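Local atomic coordinates of TT1561 protein (Thermus thermophilus, PDB entry 1UF3), a protein that is of unknown function but belongs to the calcineurin-like metallophosphoesterases, binds calcium ions and is predicted to be a phosphoesterase. Residues Lys45-Lys48 against Ser49-Ala53; Pro76-Glu79 against Tyr80-Glu83. All coordinates share one frame; numbering follows the deposited sequence.

Interaction 1: Lys45-Lys48 against Ser49-Ala53; sequences KAAK and SRDYA. With CA (calcium ion), chain I.
The backbone N of K48 and the carboxylate of D51 meet at the start of helix 49-59. K48 is the N-cap residue, and D51, three places on, supplies one half of a capping box. Its OD2 accepts the N-H of K48 at 2.6 Å in an almost straight bond (175°), using the lone pair that faces away from OD1. With chi1 at -57°, CG lies beside the backbone N of D51, and this brings OD2 back to the N-H of K48. The lysine at the N-cap has no side-chain acceptor to give the other half of the box; the N-H of D51 bonds the main-chain O of K48 at 2.8 Å, with the donor well above the carbonyl plane. The N-H of Y52 adds a weak bond to the same oxygen. The carboxylate may also be favoured here by the positive end of the helix dipole. The CB of A47 lies 3.5 Å from OD2 of D51 and 4.4 Å from CE1 of Y52, filling the corner between the two side chains. The lysine chain of K48 turns away from the helix. The same turn holds a calcium ion with main-chain oxygens, O of K45 and O of A47, and O of A75 completes the protein ligands. Y52 reaches back along the turn to this site. Its OH hydrogen-bonds D74 and accepts from a water at 2.9 Å, and that water oxygen binds the calcium ion at 2.5 Å.

Interaction 2: Pro76-Glu79 against Tyr80-Glu83; sequences PIWE and YLRE
The carbonyl O of I77 receives the N-H of L81 at 2.9 Å, with the donor close to head-on. The CB atoms of L81 and Y80 also pack against this oxygen, and the Y80 ring has it near its plane, at the edge. This is the first turn of helix 77-90. The next i to i+4 bond runs from R82 N to W78 O, also 2.9 Å, but its donor stands 42° out of the carbonyl plane. E83 N to E79 O follows at 3.2 Å and is straighter. Before them, the O of P76 accepts the N-H of E79 and so leads into the helix. W78 and L81 carry the main side-chain contact. They lie side by side, pointing the same way. The CD2 methyl of L81 meets the six-membered ring of the indole obliquely, 3.5 Å from W78 CZ3. In L81, chi1 (-160°) sets CG anti to the main-chain nitrogen, and chi2 (69°) then leaves CD2 extended toward the indole. The CG2 of I77 sits over one indole face, offset toward the rim, 3.7 Å above the plane. A second subunit continues this surface: its P123 packs on W78, its Y138 on L81, and its W134 makes a cation-pi contact with R82. The end of the Y80 ring leads away from the 76-79 segment, and its OH hydrogen-bonds OD1 of N96. E79 and E83 face helix 49-59, while helix 77-90 itself forms the crossover of a beta-alpha-beta unit between the parallel strands 66-69 and 94-96.

In the fold
Interaction 1 comes first along the chain, at the start of helix 49-59, and interaction 2 follows at the start of helix 77-90. Both helices connect neighbouring parallel strands of one mixed sheet, 35-39 to 66-69 and 66-69 to 94-96. The two contacts are about 9 Å apart between centres and touch. E79 packs against K48 and S49, and E83 against S49, Y52 and A53. K45 and A47 bind a calcium ion from the loop before helix 49-59, and A75 from the loop before helix 77-90. E79 has been seen as a calcium ligand in this protein, although it does not bind the ion directly here. The ion ties together the two loops that lead into these helices.

Interaction 1: Lys45-Lys48 against Ser49-Ala53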
ATOM      1  N   LYS A  45       7.664  40.573   8.055  1.00 29.68           N
ATOM      2  CA  LYS A  45       8.438  40.994   9.222  1.00 30.94           C
ATOM      3  C   LYS A  45       7.548  41.197  10.466  1.00 31.91           C
ATOM      4  O   LYS A  45       7.920  40.792  11.572  1.00 30.80           O
ATOM      5  CB  LYS A  45       9.189  42.298   8.892  1.00 32.10           C
ATOM      6  CG  LYS A  45       9.906  42.971  10.050  1.00 31.20           C
ATOM      7  CD  LYS A  45      11.025  42.101  10.594  1.00 33.02           C
ATOM      8  CE  LYS A  45      11.706  42.739  11.796  1.00 32.02           C
ATOM      9  NZ  LYS A  45      12.330  44.047  11.445  1.00 32.34           N
ATOM     10  N   ALA A  46       6.375  41.801  10.268  1.00 30.86           N
ATOM     11  CA  ALA A  46       5.442  42.097  11.365  1.00 30.85           C
ATOM     12  C   ALA A  46       5.049  40.902  12.222  1.00 30.40           C
ATOM     13  O   ALA A  46       4.824  41.043  13.418  1.00 29.89           O
ATOM     14  CB  ALA A  46       4.168  42.758  10.807  1.00 30.65           C
ATOM     15  N   ALA A  47       4.940  39.735  11.600  1.00 29.76           N
ATOM     16  CA  ALA A  47       4.559  38.517  12.301  1.00 27.98           C
ATOM     17  C   ALA A  47       5.420  38.217  13.522  1.00 26.59           C
ATOM     18  O   ALA A  47       6.624  38.577  13.588  1.00 25.24           O
ATOM     19  CB  ALA A  47       4.590  37.345  11.333  1.00 26.01           C
ATOM     20  N   LYS A  48       4.780  37.566  14.492  1.00 28.29           N
ATOM     21  CA  LYS A  48       5.415  37.157  15.751  1.00 31.46           C
ATOM     22  C   LYS A  48       5.290  35.635  15.952  1.00 30.83           C
ATOM     23  O   LYS A  48       4.660  34.939  15.160  1.00 29.70           O
ATOM     24  CB  LYS A  48       4.752  37.865  16.943  1.00 33.85           C
ATOM     25  CG  LYS A  48       4.866  39.389  16.934  1.00 40.53           C
ATOM     26  CD  LYS A  48       4.380  39.983  18.272  1.00 42.38           C
ATOM     27  CE  LYS A  48       4.756  41.458  18.418  1.00 43.76           C
ATOM     28  NZ  LYS A  48       3.960  42.343  17.513  1.00 44.71           N
ATOM     29  N   SER A  49       5.865  35.133  17.038  1.00 31.51           N
ATOM     30  CA  SER A  49       5.834  33.703  17.329  1.00 31.89           C
ATOM     31  C   SER A  49       4.527  32.983  17.027  1.00 32.12           C
ATOM     32  O   SER A  49       4.509  32.011  16.263  1.00 31.74           O
ATOM     33  CB  SER A  49       6.216  33.463  18.786  1.00 31.01           C
ATOM     34  OG  SER A  49       7.544  33.888  19.025  1.00 32.81           O
ATOM     35  N   ARG A  50       3.428  33.451  17.612  1.00 32.45           N
ATOM     36  CA  ARG A  50       2.146  32.794  17.409  1.00 31.35           C
ATOM     37  C   ARG A  50       1.734  32.631  15.954  1.00 30.65           C
ATOM     38  O   ARG A  50       0.982  31.716  15.623  1.00 27.86           O
ATOM     39  CB  ARG A  50       1.032  33.513  18.177  1.00 36.02           C
ATOM     40  CG  ARG A  50       0.857  34.987  17.831  1.00 41.45           C
ATOM     41  CD  ARG A  50      -0.322  35.613  18.605  1.00 46.08           C
ATOM     42  NE  ARG A  50      -0.473  35.034  19.943  1.00 49.05           N
ATOM     43  CZ  ARG A  50      -1.264  34.001  20.228  1.00 51.32           C
ATOM     44  NH1 ARG A  50      -1.990  33.432  19.272  1.00 51.96           N
ATOM     45  NH2 ARG A  50      -1.313  33.516  21.465  1.00 52.38           N
ATOM     46  N   ASP A  51       2.219  33.518  15.087  1.00 30.27           N
ATOM     47  CA  ASP A  51       1.884  33.445  13.668  1.00 29.18           C
ATOM     48  C   ASP A  51       2.629  32.264  13.028  1.00 27.96           C
ATOM     49  O   ASP A  51       2.073  31.517  12.226  1.00 29.01           O
ATOM     50  CB  ASP A  51       2.286  34.756  12.970  1.00 29.35           C
ATOM     51  CG  ASP A  51       1.633  35.982  13.603  1.00 28.32           C
ATOM     52  OD1 ASP A  51       0.396  36.002  13.648  1.00 26.73           O
ATOM     53  OD2 ASP A  51       2.354  36.910  14.039  1.00 29.01           O
ATOM     54  N   TYR A  52       3.895  32.111  13.383  1.00 27.71           N
ATOM     55  CA  TYR A  52       4.687  31.013  12.841  1.00 26.88           C
ATOM     56  C   TYR A  52       4.069  29.697  13.304  1.00 26.55           C
ATOM     57  O   TYR A  52       4.007  28.724  12.550  1.00 27.34           O
ATOM     58  CB  TYR A  52       6.141  31.143  13.302  1.00 24.09           C
ATOM     59  CG  TYR A  52       6.906  32.194  12.517  1.00 26.30           C
ATOM     60  CD1 TYR A  52       7.125  33.469  13.037  1.00 25.99           C
ATOM     61  CD2 TYR A  52       7.390  31.918  11.236  1.00 25.44           C
ATOM     62  CE1 TYR A  52       7.804  34.435  12.308  1.00 26.02           C
ATOM     63  CE2 TYR A  52       8.075  32.877  10.497  1.00 24.02           C
ATOM     64  CZ  TYR A  52       8.280  34.132  11.032  1.00 24.64           C
ATOM     65  OH  TYR A  52       8.946  35.090  10.293  1.00 24.19           O
ATOM     66  N   ALA A  53       3.563  29.679  14.534  1.00 25.52           N
ATOM     67  CA  ALA A  53       2.946  28.469  15.046  1.00 25.22           C
ATOM     68  C   ALA A  53       1.733  28.075  14.213  1.00 26.03           C
ATOM     69  O   ALA A  53       1.536  26.892  13.921  1.00 27.23           O
ATOM     70  CB  ALA A  53       2.564  28.651  16.507  1.00 25.30           C
TER
HETATM   71 CA    CA I 901       8.774  39.108  13.070  1.00 29.86          CA
HETATM   72  O   HOH W   1       8.357  37.840  10.976  1.00 22.15           O
HETATM   73  O   HOH W   2       9.238  36.774  13.959  1.00 26.08           O
HETATM   74  O   HOH W   3       8.605  39.415  15.520  1.00 24.32           O
HETATM   75  O   HOH W   4       8.921  41.586  14.371  1.00 31.71           O

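Interaction 2: Pro76-Glu79 against Tyr80-Glu83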
ATOM      1  N   PRO A  76      12.810  38.603  14.209  1.00 24.75           N
ATOM      2  CA  PRO A  76      14.130  38.048  14.524  1.00 25.51           C
ATOM      3  C   PRO A  76      14.191  36.531  14.253  1.00 24.92           C
ATOM      4  O   PRO A  76      13.175  35.831  14.281  1.00 23.35           O
ATOM      5  CB  PRO A  76      14.309  38.401  16.001  1.00 23.26           C
ATOM      6  CG  PRO A  76      12.901  38.329  16.516  1.00 25.74           C
ATOM      7  CD  PRO A  76      12.125  39.046  15.433  1.00 25.53           C
ATOM      8  N   ILE A  77      15.396  36.053  13.985  1.00 25.18           N
ATOM      9  CA  ILE A  77      15.646  34.653  13.657  1.00 25.85           C
ATOM     10  C   ILE A  77      15.104  33.662  14.692  1.00 25.54           C
ATOM     11  O   ILE A  77      14.573  32.612  14.346  1.00 26.97           O
ATOM     12  CB  ILE A  77      17.189  34.429  13.469  1.00 24.27           C
ATOM     13  CG1 ILE A  77      17.498  32.980  13.061  1.00 24.45           C
ATOM     14  CG2 ILE A  77      17.908  34.746  14.759  1.00 25.19           C
ATOM     15  CD1 ILE A  77      17.017  32.596  11.688  1.00 22.39           C
ATOM     16  N   TRP A  78      15.216  34.016  15.964  1.00 27.00           N
ATOM     17  CA  TRP A  78      14.791  33.134  17.040  1.00 24.45           C
ATOM     18  C   TRP A  78      13.318  32.801  17.124  1.00 24.97           C
ATOM     19  O   TRP A  78      12.962  31.761  17.699  1.00 24.13           O
ATOM     20  CB  TRP A  78      15.301  33.685  18.379  1.00 24.14           C
ATOM     21  CG  TRP A  78      16.793  33.974  18.365  1.00 23.32           C
ATOM     22  CD1 TRP A  78      17.384  35.189  18.535  1.00 21.86           C
ATOM     23  CD2 TRP A  78      17.871  33.024  18.209  1.00 22.04           C
ATOM     24  NE1 TRP A  78      18.751  35.062  18.496  1.00 23.89           N
ATOM     25  CE2 TRP A  78      19.078  33.747  18.298  1.00 20.38           C
ATOM     26  CE3 TRP A  78      17.926  31.637  18.010  1.00 22.00           C
ATOM     27  CZ2 TRP A  78      20.339  33.138  18.193  1.00 21.56           C
ATOM     28  CZ3 TRP A  78      19.190  31.019  17.906  1.00 19.80           C
ATOM     29  CH2 TRP A  78      20.375  31.775  17.998  1.00 19.61           C
ATOM     30  N   GLU A  79      12.451  33.647  16.564  1.00 22.77           N
ATOM     31  CA  GLU A  79      11.019  33.351  16.594  1.00 24.35           C
ATOM     32  C   GLU A  79      10.709  32.247  15.585  1.00 23.87           C
ATOM     33  O   GLU A  79      10.017  31.260  15.900  1.00 23.48           O
ATOM     34  CB  GLU A  79      10.177  34.598  16.281  1.00 25.97           C
ATOM     35  CG  GLU A  79      10.375  35.716  17.301  1.00 31.18           C
ATOM     36  CD  GLU A  79       9.223  36.728  17.346  1.00 33.30           C
ATOM     37  OE1 GLU A  79       9.210  37.512  18.311  1.00 37.19           O
ATOM     38  OE2 GLU A  79       8.346  36.747  16.446  1.00 34.20           O
ATOM     39  N   TYR A  80      11.197  32.432  14.362  1.00 23.43           N
ATOM     40  CA  TYR A  80      11.032  31.419  13.313  1.00 23.70           C
ATOM     41  C   TYR A  80      11.649  30.119  13.865  1.00 21.99           C
ATOM     42  O   TYR A  80      11.008  29.074  13.866  1.00 24.53           O
ATOM     43  CB  TYR A  80      11.787  31.848  12.035  1.00 23.88           C
ATOM     44  CG  TYR A  80      12.233  30.712  11.087  1.00 22.91           C
ATOM     45  CD1 TYR A  80      11.346  30.155  10.162  1.00 23.73           C
ATOM     46  CD2 TYR A  80      13.541  30.221  11.115  1.00 21.50           C
ATOM     47  CE1 TYR A  80      11.747  29.137   9.281  1.00 24.09           C
ATOM     48  CE2 TYR A  80      13.959  29.197  10.230  1.00 23.14           C
ATOM     49  CZ  TYR A  80      13.058  28.667   9.317  1.00 23.94           C
ATOM     50  OH  TYR A  80      13.455  27.693   8.406  1.00 26.34           O
ATOM     51  N   LEU A  81      12.880  30.211  14.364  1.00 22.28           N
ATOM     52  CA  LEU A  81      13.593  29.038  14.876  1.00 24.41           C
ATOM     53  C   LEU A  81      12.883  28.283  16.013  1.00 26.02           C
ATOM     54  O   LEU A  81      12.849  27.043  16.021  1.00 25.37           O
ATOM     55  CB  LEU A  81      15.002  29.424  15.334  1.00 22.81           C
ATOM     56  CG  LEU A  81      15.983  28.237  15.431  1.00 23.91           C
ATOM     57  CD1 LEU A  81      16.273  27.725  14.000  1.00 19.66           C
ATOM     58  CD2 LEU A  81      17.293  28.641  16.104  1.00 23.98           C
ATOM     59  N   ARG A  82      12.309  29.007  16.969  1.00 25.41           N
ATOM     60  CA  ARG A  82      11.641  28.333  18.075  1.00 24.84           C
ATOM     61  C   ARG A  82      10.412  27.572  17.668  1.00 24.84           C
ATOM     62  O   ARG A  82      10.172  26.450  18.148  1.00 22.35           O
ATOM     63  CB  ARG A  82      11.247  29.306  19.181  1.00 27.97           C
ATOM     64  CG  ARG A  82      10.757  28.557  20.437  1.00 30.25           C
ATOM     65  CD  ARG A  82      11.084  29.313  21.710  1.00 35.38           C
ATOM     66  NE  ARG A  82      10.949  28.447  22.881  1.00 37.58           N
ATOM     67  CZ  ARG A  82      10.995  28.871  24.140  1.00 37.24           C
ATOM     68  NH1 ARG A  82      11.171  30.158  24.413  1.00 38.22           N
ATOM     69  NH2 ARG A  82      10.876  28.000  25.129  1.00 37.40           N
ATOM     70  N   GLU A  83       9.616  28.189  16.800  1.00 23.50           N
ATOM     71  CA  GLU A  83       8.394  27.574  16.337  1.00 22.49           C
ATOM     72  C   GLU A  83       8.676  26.400  15.394  1.00 22.44           C
ATOM     73  O   GLU A  83       7.870  25.472  15.303  1.00 22.39           O
ATOM     74  CB  GLU A  83       7.495  28.624  15.665  1.00 22.89           C
ATOM     75  CG  GLU A  83       7.013  29.709  16.640  1.00 22.92           C
ATOM     76  CD  GLU A  83       6.237  29.125  17.816  1.00 26.16           C
ATOM     77  OE1 GLU A  83       6.286  29.714  18.918  1.00 29.87           O
ATOM     78  OE2 GLU A  83       5.566  28.083  17.642  1.00 26.11           O
TER